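Long-range contacts in bifunctional dTDP-4-dehydrorhamnose 3,5-epimerase/dTDP-4-dehydrorhamnose reductase (Arabidopsis thaliana, PDB 4QQR), which catalyses the 3,5-epimerisation of dTDP-4-dehydro-6-deoxy-D-glucose and the NADPH-dependent reduction of the product to dTDP-L-rhamnose: residues C115-D120 / D135-F139; G128-E133 / N265-K271; T198-E202 / S285-V290. All coordinates share one frame; numbering follows the deposited sequence.

Contact 1 of 3, residues C115-D120 / D135-F139. With ZN (zinc ion), chain C.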
loop_
_atom_site.group_PDB
_atom_site.type_symbol
_atom_site.label_atom_id
_atom_site.label_comp_id
_atom_site.label_asym_id
_atom_site.label_seq_id
_atom_site.Cartn_x
_atom_site.Cartn_y
_atom_site.Cartn_z
ATOM N N CYS A 115 8.177 -5.519 -13.523
ATOM C CA CYS A 115 7.135 -5.174 -14.480
ATOM C C CYS A 115 6.277 -4.023 -14.005
ATOM O O CYS A 115 5.077 -3.995 -14.246
ATOM C CB CYS A 115 6.243 -6.371 -14.750
ATOM S SG CYS A 115 7.078 -7.623 -15.723
ATOM N N ILE A 116 6.901 -3.071 -13.335
ATOM C CA ILE A 116 6.215 -1.884 -12.881
ATOM C C ILE A 116 6.839 -0.640 -13.533
ATOM O O ILE A 116 6.623 0.501 -13.123
ATOM C CB ILE A 116 6.297 -1.799 -11.371
ATOM C CG1 ILE A 116 7.752 -1.929 -10.929
ATOM C CG2 ILE A 116 5.449 -2.889 -10.765
ATOM C CD1 ILE A 116 7.975 -1.525 -9.488
ATOM N N PHE A 117 7.626 -0.886 -14.562
ATOM C CA PHE A 117 8.269 0.175 -15.291
ATOM C C PHE A 117 7.888 0.058 -16.762
ATOM O O PHE A 117 7.464 -1.012 -17.224
ATOM C CB PHE A 117 9.778 0.101 -15.095
ATOM C CG PHE A 117 10.255 0.697 -13.796
ATOM C CD1 PHE A 117 10.467 2.067 -13.675
ATOM C CD2 PHE A 117 10.499 -0.106 -12.693
ATOM C CE1 PHE A 117 10.913 2.624 -12.493
ATOM C CE2 PHE A 117 10.945 0.459 -11.494
ATOM C CZ PHE A 117 11.146 1.828 -11.403
ATOM N N GLU A 118 8.018 1.152 -17.503
ATOM C CA GLU A 118 7.674 1.133 -18.931
ATOM C C GLU A 118 8.544 2.088 -19.766
ATOM O O GLU A 118 8.888 3.181 -19.309
ATOM C CB GLU A 118 6.199 1.471 -19.111
ATOM C CG GLU A 118 5.728 1.443 -20.539
ATOM C CD GLU A 118 4.277 1.857 -20.687
ATOM O OE1 GLU A 118 3.808 2.711 -19.901
ATOM O OE2 GLU A 118 3.612 1.315 -21.599
ATOM N N TYR A 119 8.907 1.663 -20.973
ATOM C CA TYR A 119 9.647 2.522 -21.900
ATOM C C TYR A 119 9.023 3.927 -21.983
ATOM O O TYR A 119 7.820 4.065 -22.211
ATOM C CB TYR A 119 9.720 1.874 -23.296
ATOM C CG TYR A 119 10.693 0.703 -23.416
ATOM C CD1 TYR A 119 12.022 0.824 -23.013
ATOM C CD2 TYR A 119 10.277 -0.520 -23.930
ATOM C CE1 TYR A 119 12.909 -0.242 -23.118
ATOM C CE2 TYR A 119 11.150 -1.593 -24.037
ATOM C CZ TYR A 119 12.467 -1.448 -23.633
ATOM O OH TYR A 119 13.340 -2.517 -23.748
ATOM N N ASP A 120 9.846 4.955 -21.764
ATOM C CA ASP A 120 9.376 6.345 -21.785
ATOM C C ASP A 120 10.362 7.320 -22.445
ATOM O O ASP A 120 11.415 6.910 -22.949
ATOM C CB ASP A 120 9.011 6.827 -20.372
ATOM C CG ASP A 120 10.220 6.943 -19.440
ATOM O OD1 ASP A 120 10.005 7.223 -18.239
ATOM O OD2 ASP A 120 11.377 6.761 -19.882
ATOM N N ASP A 135 14.664 4.685 -9.330
ATOM C CA ASP A 135 13.659 5.272 -10.206
ATOM C C ASP A 135 12.270 5.012 -9.687
ATOM O O ASP A 135 12.026 4.033 -8.978
ATOM C CB ASP A 135 13.788 4.716 -11.624
ATOM C CG ASP A 135 14.886 5.386 -12.417
ATOM O OD1 ASP A 135 15.691 6.128 -11.817
ATOM O OD2 ASP A 135 14.935 5.182 -13.646
ATOM N N THR A 136 11.356 5.892 -10.060
ATOM C CA THR A 136 9.994 5.820 -9.575
ATOM C C THR A 136 9.163 5.059 -10.591
ATOM O O THR A 136 9.137 5.440 -11.749
ATOM C CB THR A 136 9.445 7.235 -9.386
ATOM O OG1 THR A 136 10.258 7.922 -8.423
ATOM C CG2 THR A 136 8.011 7.201 -8.916
ATOM N N PRO A 137 8.502 3.970 -10.166
ATOM C CA PRO A 137 7.723 3.146 -11.099
ATOM C C PRO A 137 6.829 4.025 -11.938
ATOM O O PRO A 137 6.162 4.908 -11.391
ATOM C CB PRO A 137 6.880 2.265 -10.171
ATOM C CG PRO A 137 7.734 2.102 -8.993
ATOM C CD PRO A 137 8.425 3.446 -8.795
ATOM N N ASN A 138 6.844 3.809 -13.246
ATOM C CA ASN A 138 6.101 4.670 -14.147
ATOM C C ASN A 138 4.988 3.929 -14.889
ATOM O O ASN A 138 4.334 4.497 -15.766
ATOM C CB ASN A 138 7.060 5.323 -15.142
ATOM C CG ASN A 138 7.608 4.336 -16.143
ATOM O OD1 ASN A 138 7.875 3.180 -15.813
ATOM N ND2 ASN A 138 7.749 4.774 -17.386
ATOM N N PHE A 139 4.789 2.658 -14.547
ATOM C CA PHE A 139 3.798 1.828 -15.230
ATOM C C PHE A 139 2.807 1.284 -14.221
ATOM O O PHE A 139 2.920 0.151 -13.778
ATOM C CB PHE A 139 4.482 0.663 -15.949
ATOM C CG PHE A 139 3.547 -0.173 -16.787
ATOM C CD1 PHE A 139 2.996 0.342 -17.961
ATOM C CD2 PHE A 139 3.237 -1.480 -16.416
ATOM C CE1 PHE A 139 2.141 -0.430 -18.743
ATOM C CE2 PHE A 139 2.386 -2.261 -17.196
ATOM C CZ PHE A 139 1.836 -1.736 -18.363
HETATM ZN ZN ZN C . 16.590 6.275 -15.122
#

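Contact 2 of 3, residues G128-E133 / N265-K271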
loop_
_atom_site.group_PDB
_atom_site.type_symbol
_atom_site.label_atom_id
_atom_site.label_comp_id
_atom_site.label_asym_id
_atom_site.label_seq_id
_atom_site.Cartn_x
_atom_site.Cartn_y
_atom_site.Cartn_z
ATOM N N GLY A 128 19.039 1.509 -24.819
ATOM C CA GLY A 128 19.988 0.897 -23.908
ATOM C C GLY A 128 20.016 1.593 -22.555
ATOM O O GLY A 128 20.821 1.243 -21.692
ATOM N N ILE A 129 19.147 2.584 -22.374
ATOM C CA ILE A 129 19.001 3.242 -21.079
ATOM C C ILE A 129 17.942 2.528 -20.251
ATOM O O ILE A 129 16.763 2.503 -20.627
ATOM C CB ILE A 129 18.608 4.727 -21.215
ATOM C CG1 ILE A 129 19.705 5.490 -21.962
ATOM C CG2 ILE A 129 18.345 5.333 -19.839
ATOM C CD1 ILE A 129 21.118 5.180 -21.462
ATOM N N GLY A 130 18.366 1.953 -19.127
ATOM C CA GLY A 130 17.487 1.149 -18.298
ATOM C C GLY A 130 17.096 1.837 -17.006
ATOM O O GLY A 130 17.799 2.731 -16.524
ATOM N N PHE A 131 15.961 1.420 -16.454
ATOM C CA PHE A 131 15.461 1.966 -15.203
ATOM C C PHE A 131 16.309 1.545 -14.022
ATOM O O PHE A 131 16.765 0.402 -13.933
ATOM C CB PHE A 131 14.030 1.521 -14.964
ATOM C CG PHE A 131 13.023 2.252 -15.801
ATOM C CD1 PHE A 131 12.733 3.589 -15.548
ATOM C CD2 PHE A 131 12.352 1.600 -16.830
ATOM C CE1 PHE A 131 11.797 4.259 -16.296
ATOM C CE2 PHE A 131 11.417 2.275 -17.597
ATOM C CZ PHE A 131 11.142 3.610 -17.326
ATOM N N LYS A 132 16.511 2.475 -13.103
ATOM C CA LYS A 132 17.319 2.180 -11.938
ATOM C C LYS A 132 16.489 1.791 -10.714
ATOM O O LYS A 132 15.271 1.961 -10.684
ATOM C CB LYS A 132 18.223 3.366 -11.631
ATOM C CG LYS A 132 19.409 3.460 -12.538
ATOM C CD LYS A 132 20.240 4.643 -12.152
ATOM C CE LYS A 132 21.562 4.649 -12.901
ATOM N NZ LYS A 132 22.074 6.047 -13.089
ATOM N N GLU A 133 17.164 1.245 -9.713
ATOM C CA GLU A 133 16.534 0.936 -8.438
ATOM C C GLU A 133 15.829 2.172 -7.858
ATOM O O GLU A 133 14.677 2.107 -7.416
ATOM C CB GLU A 133 17.582 0.384 -7.461
ATOM C CG GLU A 133 18.107 -1.032 -7.819
ATOM C CD GLU A 133 19.101 -1.061 -8.977
ATOM O OE1 GLU A 133 19.296 -0.005 -9.617
ATOM O OE2 GLU A 133 19.693 -2.137 -9.242
ATOM N N ASN A 265 10.153 -3.007 -20.838
ATOM C CA ASN A 265 11.219 -2.159 -20.320
ATOM C C ASN A 265 12.585 -2.808 -20.347
ATOM O O ASN A 265 12.706 -4.016 -20.561
ATOM C CB ASN A 265 10.899 -1.677 -18.881
ATOM C CG ASN A 265 10.925 -2.808 -17.840
ATOM O OD1 ASN A 265 11.900 -3.548 -17.712
ATOM N ND2 ASN A 265 9.850 -2.923 -17.084
ATOM N N GLU A 266 13.605 -1.980 -20.120
ATOM C CA GLU A 266 14.949 -2.444 -19.778
ATOM C C GLU A 266 15.281 -2.005 -18.342
ATOM O O GLU A 266 14.974 -0.881 -17.962
ATOM C CB GLU A 266 15.999 -1.897 -20.753
ATOM C CG GLU A 266 17.430 -2.329 -20.395
ATOM C CD GLU A 266 18.494 -1.931 -21.431
ATOM O OE1 GLU A 266 18.141 -1.381 -22.505
ATOM O OE2 GLU A 266 19.695 -2.176 -21.152
ATOM N N LEU A 267 15.894 -2.896 -17.556
ATOM C CA LEU A 267 16.265 -2.612 -16.169
ATOM C C LEU A 267 17.774 -2.524 -16.093
ATOM O O LEU A 267 18.463 -3.451 -16.522
ATOM C CB LEU A 267 15.781 -3.731 -15.240
ATOM C CG LEU A 267 14.490 -3.544 -14.441
ATOM C CD1 LEU A 267 13.549 -2.581 -15.116
ATOM C CD2 LEU A 267 13.795 -4.870 -14.215
ATOM N N ASP A 268 18.282 -1.411 -15.554
ATOM C CA ASP A 268 19.721 -1.207 -15.395
ATOM C C ASP A 268 20.326 -2.255 -14.455
ATOM O O ASP A 268 19.917 -2.374 -13.306
ATOM C CB ASP A 268 19.993 0.197 -14.853
ATOM C CG ASP A 268 21.434 0.654 -15.083
ATOM O OD1 ASP A 268 21.627 1.849 -15.416
ATOM O OD2 ASP A 268 22.368 -0.166 -14.935
ATOM N N ALA A 269 21.313 -3.001 -14.939
ATOM C CA ALA A 269 21.898 -4.086 -14.150
ATOM C C ALA A 269 23.209 -3.713 -13.452
ATOM O O ALA A 269 23.852 -4.569 -12.840
ATOM C CB ALA A 269 22.082 -5.347 -15.007
ATOM N N THR A 270 23.592 -2.443 -13.533
ATOM C CA THR A 270 24.836 -1.961 -12.938
ATOM C C THR A 270 25.029 -2.392 -11.486
ATOM O O THR A 270 26.066 -2.968 -11.128
ATOM C CB THR A 270 24.923 -0.434 -13.037
ATOM O OG1 THR A 270 24.847 -0.057 -14.415
ATOM C CG2 THR A 270 26.213 0.078 -12.437
ATOM N N LYS A 271 24.022 -2.141 -10.660
ATOM C CA LYS A 271 24.118 -2.459 -9.245
ATOM C C LYS A 271 24.298 -3.950 -8.964
ATOM O O LYS A 271 25.109 -4.310 -8.126
ATOM C CB LYS A 271 22.921 -1.892 -8.480
ATOM C CG LYS A 271 22.972 -2.053 -6.961
ATOM C CD LYS A 271 21.715 -1.459 -6.363
ATOM C CE LYS A 271 21.696 -1.500 -4.853
ATOM N NZ LYS A 271 20.601 -0.600 -4.352
HETATM O O HOH W 1 16.403 0.505 -23.513
#

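Contact 3 of 3, residues T198-E202 / S285-V290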
loop_
_atom_site.group_PDB
_atom_site.type_symbol
_atom_site.label_atom_id
_atom_site.label_comp_id
_atom_site.label_asym_id
_atom_site.label_seq_id
_atom_site.Cartn_x
_atom_site.Cartn_y
_atom_site.Cartn_z
ATOM N N THR A 198 14.817 -12.486 -16.558
ATOM C CA THR A 198 15.519 -13.125 -15.451
ATOM C C THR A 198 15.775 -14.605 -15.752
ATOM O O THR A 198 14.832 -15.368 -15.960
ATOM C CB THR A 198 14.677 -13.004 -14.140
ATOM O OG1 THR A 198 14.406 -11.626 -13.866
ATOM C CG2 THR A 198 15.395 -13.616 -12.957
ATOM N N ILE A 199 17.037 -15.027 -15.765
ATOM C CA ILE A 199 17.328 -16.455 -15.906
ATOM C C ILE A 199 17.412 -17.105 -14.532
ATOM O O ILE A 199 18.454 -17.046 -13.879
ATOM C CB ILE A 199 18.644 -16.716 -16.636
ATOM C CG1 ILE A 199 18.686 -15.982 -17.970
ATOM C CG2 ILE A 199 18.817 -18.207 -16.837
ATOM C CD1 ILE A 199 17.561 -16.366 -18.872
ATOM N N LEU A 200 16.312 -17.708 -14.085
ATOM C CA LEU A 200 16.238 -18.258 -12.722
ATOM C C LEU A 200 17.382 -19.213 -12.370
ATOM O O LEU A 200 17.858 -19.217 -11.245
ATOM C CB LEU A 200 14.903 -18.962 -12.480
ATOM C CG LEU A 200 13.644 -18.107 -12.568
ATOM C CD1 LEU A 200 12.406 -18.970 -12.357
ATOM C CD2 LEU A 200 13.702 -16.941 -11.570
ATOM N N ASP A 201 17.814 -20.020 -13.334
ATOM C CA ASP A 201 18.877 -20.996 -13.110
ATOM C C ASP A 201 20.189 -20.335 -12.708
ATOM O O ASP A 201 20.923 -20.876 -11.885
ATOM C CB ASP A 201 19.095 -21.844 -14.367
ATOM C CG ASP A 201 17.945 -22.780 -14.641
ATOM O OD1 ASP A 201 18.135 -24.002 -14.475
ATOM O OD2 ASP A 201 16.850 -22.295 -15.011
ATOM N N GLU A 202 20.492 -19.182 -13.305
ATOM C CA GLU A 202 21.666 -18.403 -12.910
ATOM C C GLU A 202 21.397 -17.483 -11.706
ATOM O O GLU A 202 22.205 -17.413 -10.780
ATOM C CB GLU A 202 22.192 -17.575 -14.077
ATOM C CG GLU A 202 23.385 -16.716 -13.700
ATOM C CD GLU A 202 23.845 -15.829 -14.846
ATOM O OE1 GLU A 202 23.067 -15.675 -15.814
ATOM O OE2 GLU A 202 24.977 -15.293 -14.788
ATOM N N SER A 285 23.573 -16.056 -21.197
ATOM C CA SER A 285 22.984 -16.791 -20.074
ATOM C C SER A 285 21.900 -17.744 -20.562
ATOM O O SER A 285 21.803 -18.878 -20.088
ATOM C CB SER A 285 22.419 -15.826 -19.028
ATOM O OG SER A 285 21.937 -16.506 -17.885
ATOM N N LEU A 286 21.088 -17.275 -21.506
ATOM C CA LEU A 286 20.149 -18.139 -22.220
ATOM C C LEU A 286 20.849 -19.338 -22.875
ATOM O O LEU A 286 20.426 -20.480 -22.673
ATOM C CB LEU A 286 19.374 -17.347 -23.278
ATOM C CG LEU A 286 18.217 -16.489 -22.779
ATOM C CD1 LEU A 286 17.834 -15.463 -23.813
ATOM C CD2 LEU A 286 17.038 -17.375 -22.445
ATOM N N ILE A 287 21.904 -19.082 -23.652
ATOM C CA ILE A 287 22.643 -20.162 -24.310
ATOM C C ILE A 287 23.174 -21.193 -23.318
ATOM O O ILE A 287 22.958 -22.395 -23.472
ATOM C CB ILE A 287 23.843 -19.640 -25.165
ATOM C CG1 ILE A 287 23.350 -18.918 -26.424
ATOM C CG2 ILE A 287 24.765 -20.783 -25.542
ATOM C CD1 ILE A 287 22.213 -19.639 -27.133
ATOM N N LYS A 288 23.861 -20.701 -22.294
ATOM C CA LYS A 288 24.595 -21.552 -21.376
ATOM C C LYS A 288 23.699 -22.300 -20.391
ATOM O O LYS A 288 23.967 -23.457 -20.056
ATOM C CB LYS A 288 25.637 -20.726 -20.621
ATOM C CG LYS A 288 26.168 -21.410 -19.382
ATOM C CD LYS A 288 27.117 -20.524 -18.606
ATOM C CE LYS A 288 27.817 -21.331 -17.515
ATOM N NZ LYS A 288 28.458 -22.568 -18.089
ATOM N N PHE A 289 22.632 -21.654 -19.935
ATOM C CA PHE A 289 21.822 -22.235 -18.867
ATOM C C PHE A 289 20.563 -22.889 -19.371
ATOM O O PHE A 289 20.024 -23.791 -18.717
ATOM C CB PHE A 289 21.440 -21.184 -17.825
ATOM C CG PHE A 289 22.587 -20.710 -16.995
ATOM C CD1 PHE A 289 22.984 -21.429 -15.874
ATOM C CD2 PHE A 289 23.270 -19.552 -17.332
ATOM C CE1 PHE A 289 24.040 -20.993 -15.108
ATOM C CE2 PHE A 289 24.325 -19.109 -16.569
ATOM C CZ PHE A 289 24.715 -19.822 -15.457
ATOM N N VAL A 290 20.078 -22.427 -20.518
ATOM C CA VAL A 290 18.765 -22.863 -20.975
ATOM C C VAL A 290 18.830 -23.739 -22.219
ATOM O O VAL A 290 18.389 -24.886 -22.188
ATOM C CB VAL A 290 17.798 -21.672 -21.171
ATOM C CG1 VAL A 290 16.449 -22.160 -21.657
ATOM C CG2 VAL A 290 17.650 -20.906 -19.858
#

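Contact 1 of 3, residues C115-D120 / D135-F139
The carboxamide of Asn138 pairs with the backbone of Glu118 in both directions. Its OD1 accepts from Glu118 N at 2.6 Å, and its ND2 donates to Glu118 O at 2.7 Å in a nearly straight bond (172°) that lies in the amide plane. The amide thus meets the N-H and C=O of one residue as a backbone would, and the two bonds settle which end is O and which is N. The side chain gets there because CG sits between the backbone N and the carbonyl carbon (chi1 71°), which swings the amide across the 115-120 segment. With an alanine here, Glu118 N and Glu118 O would probably both lose these mates, and the two segments of the loop could shift against each other. Two residues before Glu118, Ile116 O receives Phe139 N at 3.2 Å, with Asn138 N adding a weak second bond. Packing surrounds these bonds. The Phe117 ring lies beneath Pro137, whose CA stands 3.8 Å from the ring centroid in a CH-pi contact over the face, while Asp135 O reaches the ring edge. Ile116 and Pro137 run side by side, CD1 of Ile116 3.7 Å from CG of Pro137. At the other end, the carboxylate of Glu118 meets the edge of the Phe139 ring, its plane turned 73° from that of the ring. Asp135 OD2 binds a zinc ion at 2.5 Å, a site to which His123 also contributes, and Asp120 hydrogen-bonds that histidine. Both segments belong to the long connection between strand 107-113 and helix 143-155; Ile116 and Pro137 rest on this helix through Ser145, Glu152 and Ala149, and Phe139 O is hydrogen-bonded to Ser145 OG.

Contact 2 of 3, residues G128-E133 / N265-K271
A single beta bridge between Phe131 and Leu267 joins the long loop that follows strand 107-113 to the segment leading into helix 270-275. Phe131 N donates to Glu266 O at 2.9 Å, and Phe131 O accepts from Asp268 N at the same distance. Gly130, with no side chain, lets the backbones come close here, its CA 3.2 Å from Glu266 O. Glu266 stretches along the glycines, with CG anti to the backbone N (chi1 178°) and the rest of the chain extended, which carries OE1 to Gly128 CA. A water accepts a weak bond from Gly128 N and donates one to Glu266 OE1 at 2.8 Å. The Phe131 ring meets Asn265 CB at its edge, the ring and amide planes almost perpendicular, while Asn265 ND2 donates to Phe117 O. Leu267 CD1 touches CB of Phe131 at 4.1 Å. Just before the helix, Asp268 OD2 accepts from both Thr270 N, at 2.9 Å, and Thr270 OG1, and the first of these bonds makes an Asx turn. Lys132 runs beside Asp268 in the same direction, and the bent chain of Glu133 crosses Lys271, OE2 lying 3.3 Å from Lys271 CB. Lys271 NZ itself goes to Ile218 O, and Asn220 ND2 serves both Phe131 O and Asp268 O, tying the bridge to strand 217-220. The chemistry is thus mainly that of backbone amides, and the acidic side chains pack around the bridge largely against carbon and backbone atoms: Lys132 NZ stays 4.8 Å from Asp268 OD1, a separation at which attraction is likely to help without forming a salt bridge.

Contact 3 of 3, residues T198-E202 / S285-V290
Ile199, just ahead of helix 200-212, pushes its branched side chain against helix 282-291, where Ser285, Leu286, Phe289 and Val290 receive it. Its two branches part: CG1 passes close to Ser285 OG and carries CD1 on to Leu286 CD2 at 3.7 Å, crossing that leucine at about a right angle, whereas CG2 settles between CB of Phe289, 4.1 Å away, and CG2 of Val290. The split follows from the first torsion, with CG2 anti to the backbone N and CG1 beside it (chi1 -53°). The second bump belongs to the opposite partner. Phe289 projects its ring from helix 282-291 toward the first turn of helix 200-212, and Glu202 lies across one face, its CB 3.7 Å from the ring centroid, a CH-pi contact. The carboxylate follows the ring with only 21° between the planes. CG of Lys288 lies over the opposite face, and Asp201 CB approaches CD1 obliquely. Because Glu202 has CG anti to N (chi1 178°) and an extended chain, its carboxylate runs along the rim of the ring to Ser285, whose OG donates to OE1 at 2.5 Å. This hydroxyl therefore occupies the step between Ile199 and Glu202, giving the mostly apolar interface a polar fastening, and Glu202 OE2 is held in turn by Met280 N. Helix 200-212 thus has its first turn packed on helix 282-291, while on another side Leu200 rests on Trp23, Ile24 and Leu27 of helix 23-34, and Asp201 OD2 is hydrogen-bonded to Ser172 N.

In the fold
Contacts 1 and 2 form one continuous cluster, their centres 11 Å apart. Both draw on the long loop between strand 107-113 and helix 143-155, and they meet where the Phe117 and Phe131 rings pack. Their segments alternate along the chain, and the later segment 265-271 is joined to the loop near a bound zinc ion. Contact 3 lies apart, its centre about 24 Å from that of contact 1 and 19 Å from that of contact 2. It joins helices 200-212 and 282-291, the latter following helix 270-275 of contact 2. Together, contacts 2 and 3 bring the C-terminal part of the chain back onto earlier parts of the Rossmann-type fold.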